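Local coordinates for protein peptidoglycan hydrolase FlgJ (Sphingomonas sp. A1, PDB 2ZYC) that hydrolyses peptidoglycan as the C-terminal glycosidase domain of FlgJ, probably to let the flagellar rod assemble in the periplasm, at residues Tyr99-Val112 and Ala120-Thr132. The protein carries 2 engineered substitutions. Sequence-based numbering, arbitrary orientation. Where two conformers were deposited one is given.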
# COMPACT_ATOMS: atom_id res chain seq x y z
N TYR A 99 -0.35 5.60 -6.74
CA TYR A 99 -1.08 4.35 -6.52
C TYR A 99 -2.55 4.52 -6.90
O TYR A 99 -3.15 3.68 -7.58
CB TYR A 99 -0.97 3.94 -5.04
CG TYR A 99 -1.81 2.73 -4.67
CD1 TYR A 99 -1.28 1.45 -4.74
CD2 TYR A 99 -3.13 2.88 -4.24
CE1 TYR A 99 -2.03 0.33 -4.40
CE2 TYR A 99 -3.90 1.76 -3.90
CZ TYR A 99 -3.34 0.50 -3.98
OH TYR A 99 -4.08 -0.61 -3.65
N ALA A 100 -3.13 5.63 -6.45
CA ALA A 100 -4.55 5.93 -6.73
C ALA A 100 -4.81 6.05 -8.23
O ALA A 100 -5.84 5.60 -8.73
CB ALA A 100 -4.96 7.21 -6.03
N ASP A 101 -3.88 6.67 -8.94
CA ASP A 101 -3.95 6.80 -10.40
C ASP A 101 -3.94 5.42 -11.06
O ASP A 101 -4.79 5.11 -11.89
CB ASP A 101 -2.80 7.68 -10.89
CG ASP A 101 -2.81 7.89 -12.41
OD1 ASP A 101 -3.91 8.03 -13.01
OD2 ASP A 101 -1.71 7.91 -13.00
N LEU A 102 -2.97 4.60 -10.67
CA LEU A 102 -2.82 3.26 -11.23
C LEU A 102 -4.05 2.38 -11.00
O LEU A 102 -4.61 1.83 -11.94
CB LEU A 102 -1.57 2.57 -10.67
CG LEU A 102 -1.33 1.15 -11.21
CD1 LEU A 102 -1.07 1.15 -12.72
CD2 LEU A 102 -0.21 0.47 -10.45
N VAL A 103 -4.45 2.24 -9.74
CA VAL A 103 -5.49 1.29 -9.37
C VAL A 103 -6.88 1.82 -9.78
O VAL A 103 -7.76 1.04 -10.15
CB VAL A 103 -5.41 0.95 -7.86
CG1 VAL A 103 -6.57 0.07 -7.40
CG2 VAL A 103 -4.09 0.26 -7.57
N GLY A 104 -7.04 3.13 -9.73
CA GLY A 104 -8.33 3.79 -10.01
C GLY A 104 -8.66 3.89 -11.48
O GLY A 104 -9.83 3.84 -11.87
N ASN A 105 -7.63 4.01 -12.32
CA ASN A 105 -7.82 4.22 -13.75
C ASN A 105 -7.58 2.99 -14.64
O ASN A 105 -8.25 2.85 -15.67
CB ASN A 105 -6.98 5.41 -14.26
CG ASN A 105 -7.46 6.74 -13.72
OD1 ASN A 105 -6.74 7.42 -12.97
ND2 ASN A 105 -8.67 7.12 -14.08
N SER A 106 -6.66 2.11 -14.25
CA SER A 106 -6.31 0.95 -15.07
C SER A 106 -7.45 -0.07 -15.12
O SER A 106 -7.90 -0.55 -14.08
CB SER A 106 -5.03 0.29 -14.56
OG SER A 106 -3.96 1.22 -14.46
N PRO A 107 -7.94 -0.40 -16.34
CA PRO A 107 -8.99 -1.42 -16.43
C PRO A 107 -8.67 -2.77 -15.76
O PRO A 107 -9.60 -3.45 -15.29
CB PRO A 107 -9.16 -1.60 -17.95
CG PRO A 107 -8.82 -0.25 -18.50
CD PRO A 107 -7.63 0.17 -17.67
N ARG A 108 -7.40 -3.18 -15.71
CA ARG A 108 -7.05 -4.45 -15.07
C ARG A 108 -7.45 -4.47 -13.58
O ARG A 108 -7.73 -5.53 -13.03
CB ARG A 108 -5.57 -4.80 -15.23
CG ARG A 108 -4.60 -3.76 -14.69
CD ARG A 108 -3.14 -4.07 -15.05
NE ARG A 108 -2.93 -4.15 -16.50
CZ ARG A 108 -1.73 -4.13 -17.10
NH1 ARG A 108 -0.61 -4.05 -16.39
NH2 ARG A 108 -1.67 -4.21 -18.43
N TYR A 109 -7.47 -3.29 -12.96
CA TYR A 109 -7.85 -3.14 -11.55
C TYR A 109 -9.31 -2.73 -11.34
O TYR A 109 -9.70 -2.33 -10.23
CB TYR A 109 -6.92 -2.13 -10.85
CG TYR A 109 -5.48 -2.58 -10.75
CD1 TYR A 109 -5.12 -3.64 -9.93
CD2 TYR A 109 -4.48 -1.94 -11.47
CE1 TYR A 109 -3.80 -4.07 -9.84
CE2 TYR A 109 -3.15 -2.35 -11.38
CZ TYR A 109 -2.82 -3.42 -10.57
OH TYR A 109 -1.51 -3.84 -10.48
N ALA A 110 -10.14 -2.84 -12.38
CA ALA A 110 -11.52 -2.36 -12.33
C ALA A 110 -12.36 -3.01 -11.23
O ALA A 110 -13.34 -2.43 -10.76
CB ALA A 110 -12.21 -2.54 -13.68
N LYS A 111 -11.97 -4.22 -10.82
CA LYS A 111 -12.70 -4.96 -9.79
C LYS A 111 -12.42 -4.49 -8.35
O LYS A 111 -13.12 -4.89 -7.42
CB LYS A 111 -12.43 -6.47 -9.93
CG LYS A 111 -13.17 -7.12 -11.10
CD LYS A 111 -14.67 -7.12 -10.85
CE LYS A 111 -15.46 -7.73 -11.99
NZ LYS A 111 -16.86 -8.03 -11.56
N VAL A 112 -11.41 -3.64 -8.18
CA VAL A 112 -11.09 -3.12 -6.85
C VAL A 112 -12.20 -2.23 -6.27
O VAL A 112 -12.60 -2.39 -5.11
CB VAL A 112 -9.74 -2.37 -6.84
CG1 VAL A 112 -9.50 -1.68 -5.50
CG2 VAL A 112 -8.61 -3.33 -7.14
N ALA A 120 -11.74 -10.11 -0.78
CA ALA A 120 -12.27 -9.71 -2.09
C ALA A 120 -11.39 -8.63 -2.73
O ALA A 120 -11.06 -8.68 -3.93
CB ALA A 120 -13.71 -9.21 -1.96
N PHE A 121 -11.02 -7.65 -1.90
CA PHE A 121 -10.15 -6.55 -2.31
C PHE A 121 -8.80 -7.08 -2.78
O PHE A 121 -8.32 -6.73 -3.86
CB PHE A 121 -10.00 -5.56 -1.14
CG PHE A 121 -8.89 -4.55 -1.32
CD1 PHE A 121 -9.03 -3.49 -2.21
CD2 PHE A 121 -7.72 -4.66 -0.57
CE1 PHE A 121 -8.00 -2.56 -2.37
CE2 PHE A 121 -6.69 -3.73 -0.71
CZ PHE A 121 -6.83 -2.67 -1.63
N ALA A 122 -8.20 -7.95 -1.98
CA ALA A 122 -6.90 -8.51 -2.31
C ALA A 122 -6.96 -9.35 -3.58
O ALA A 122 -6.09 -9.25 -4.43
CB ALA A 122 -6.35 -9.32 -1.14
N ARG A 123 -8.01 -10.16 -3.72
CA ARG A 123 -8.23 -10.93 -4.95
C ARG A 123 -8.33 -10.03 -6.19
O ARG A 123 -7.79 -10.36 -7.24
CB ARG A 123 -9.48 -11.81 -4.84
CG ARG A 123 -9.36 -12.97 -3.84
CD ARG A 123 -10.53 -13.98 -3.95
NE ARG A 123 -11.85 -13.35 -4.12
CZ ARG A 123 -12.72 -13.11 -3.14
NH1 ARG A 123 -12.44 -13.42 -1.88
NH2 ARG A 123 -13.88 -12.54 -3.42
N ALA A 124 -9.00 -8.88 -6.04
CA ALA A 124 -9.13 -7.91 -7.14
C ALA A 124 -7.78 -7.32 -7.56
O ALA A 124 -7.52 -7.14 -8.75
CB ALA A 124 -10.12 -6.79 -6.78
N LEU A 125 -6.92 -7.06 -6.58
CA LEU A 125 -5.56 -6.60 -6.86
C LEU A 125 -4.76 -7.69 -7.57
O LEU A 125 -4.05 -7.41 -8.54
CB LEU A 125 -4.84 -6.22 -5.57
CG LEU A 125 -5.28 -4.92 -4.89
CD1 LEU A 125 -4.64 -4.87 -3.51
CD2 LEU A 125 -4.91 -3.70 -5.73
N GLN A 126 -4.87 -8.92 -7.07
CA GLN A 126 -4.17 -10.04 -7.67
C GLN A 126 -4.60 -10.29 -9.12
O GLN A 126 -3.76 -10.55 -9.98
CB GLN A 126 -4.35 -11.30 -6.82
CG GLN A 126 -3.25 -12.32 -7.01
CD GLN A 126 -3.20 -13.32 -5.88
OE1 GLN A 126 -3.65 -13.04 -4.77
NE2 GLN A 126 -2.64 -14.50 -6.15
N GLU A 127 -5.90 -10.18 -9.38
CA GLU A 127 -6.42 -10.30 -10.76
C GLU A 127 -5.83 -9.23 -11.68
O GLU A 127 -5.55 -9.48 -12.86
CB GLU A 127 -7.95 -10.24 -10.77
CG GLU A 127 -8.57 -10.19 -12.19
CD GLU A 127 -10.08 -10.02 -12.18
OE1 GLU A 127 -10.75 -10.62 -11.31
OE2 GLU A 127 -10.60 -9.28 -13.05
N GLY A 128 -5.67 -8.03 -11.14
CA GLY A 128 -5.06 -6.93 -11.87
C GLY A 128 -3.58 -7.11 -12.12
O GLY A 128 -2.99 -6.36 -12.88
N GLY A 129 -2.97 -8.11 -11.47
CA GLY A 129 -1.53 -8.36 -11.59
C GLY A 129 -0.67 -7.56 -10.63
O GLY A 129 0.52 -7.33 -10.90
N TYR A 130 -1.23 -7.14 -9.51
CA TYR A 130 -0.43 -6.38 -8.54
C TYR A 130 0.72 -7.25 -8.04
O TYR A 130 1.87 -6.80 -7.97
CB TYR A 130 -1.27 -5.83 -7.38
CG TYR A 130 -0.37 -5.25 -6.31
CD1 TYR A 130 0.19 -3.99 -6.47
CD2 TYR A 130 -0.03 -6.00 -5.18
CE1 TYR A 130 1.06 -3.47 -5.51
CE2 TYR A 130 0.84 -5.49 -4.23
CZ TYR A 130 1.36 -4.22 -4.40
OH TYR A 130 2.23 -3.72 -3.47
N ALA A 131 0.38 -8.50 -7.69
CA ALA A 131 1.33 -9.53 -7.26
C ALA A 131 0.77 -10.87 -7.69
O ALA A 131 -0.44 -11.03 -7.80
CB ALA A 131 1.49 -9.51 -5.75
N THR A 132 1.66 -11.84 -7.92
CA THR A 132 1.25 -13.17 -8.41
C THR A 132 1.26 -14.32 -7.38
O THR A 132 0.73 -15.39 -7.66
CB THR A 132 2.06 -13.58 -9.66
OG1 THR A 132 3.46 -13.59 -9.33
CG2 THR A 132 1.81 -12.60 -10.80
O HOH W 1 -9.29 -6.05 -10.86
O HOH W 2 -8.28 -7.72 -14.61
O HOH W 3 -0.74 -4.76 -12.74
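Tyr109 lies against the C-terminal end of helix 120-127, where Gly129, with positive phi, forms a Schellman motif. The contact joins two helices of the lysozyme-like glycoside hydrolase family 73 domain. The axes of the short segments 99-105 and 120-127 stand 12.1 Å apart at 86°. Arg108, Tyr109, Lys111 and Val112, after the first helix, make most of the contact with the second segment.

The apolar part is buried. Val112 CG1, anti to the backbone N (chi1 173°), meets the edge of the Phe121 ring at CE1, 3.6 Å away. Its other methyl, CG2, touches Ala124 CB and Leu125 CD2. Leu125 CD2 also lies 3.8 Å from Tyr99 OH, a hydroxyl with a weak hydrogen bond to Gln30 OE1. Tyr99 stacks on Phe54. Val22 touches both Val112 and Phe121.

The Tyr109 ring comes close to Gly128, which has no side chain: CE1 is 3.7 Å from Gly128 CA. Leu125 O and Tyr130 CB sit at the ring edge. That carbonyl takes the Schellman bond from Tyr130 N. The Tyr130 hydroxyl bonds to Phe54 O.

The polar links run through water. One water donates to Arg108 O and Ala124 O and accepts from Lys111 N. A second donates to Arg108 O and Glu127 OE2, so Arg108 O is gripped twice. A third water donates to Gly128 O at 2.8 Å and lies 2.6 Å from Tyr109 OH, tying the phenol to Gly128 O.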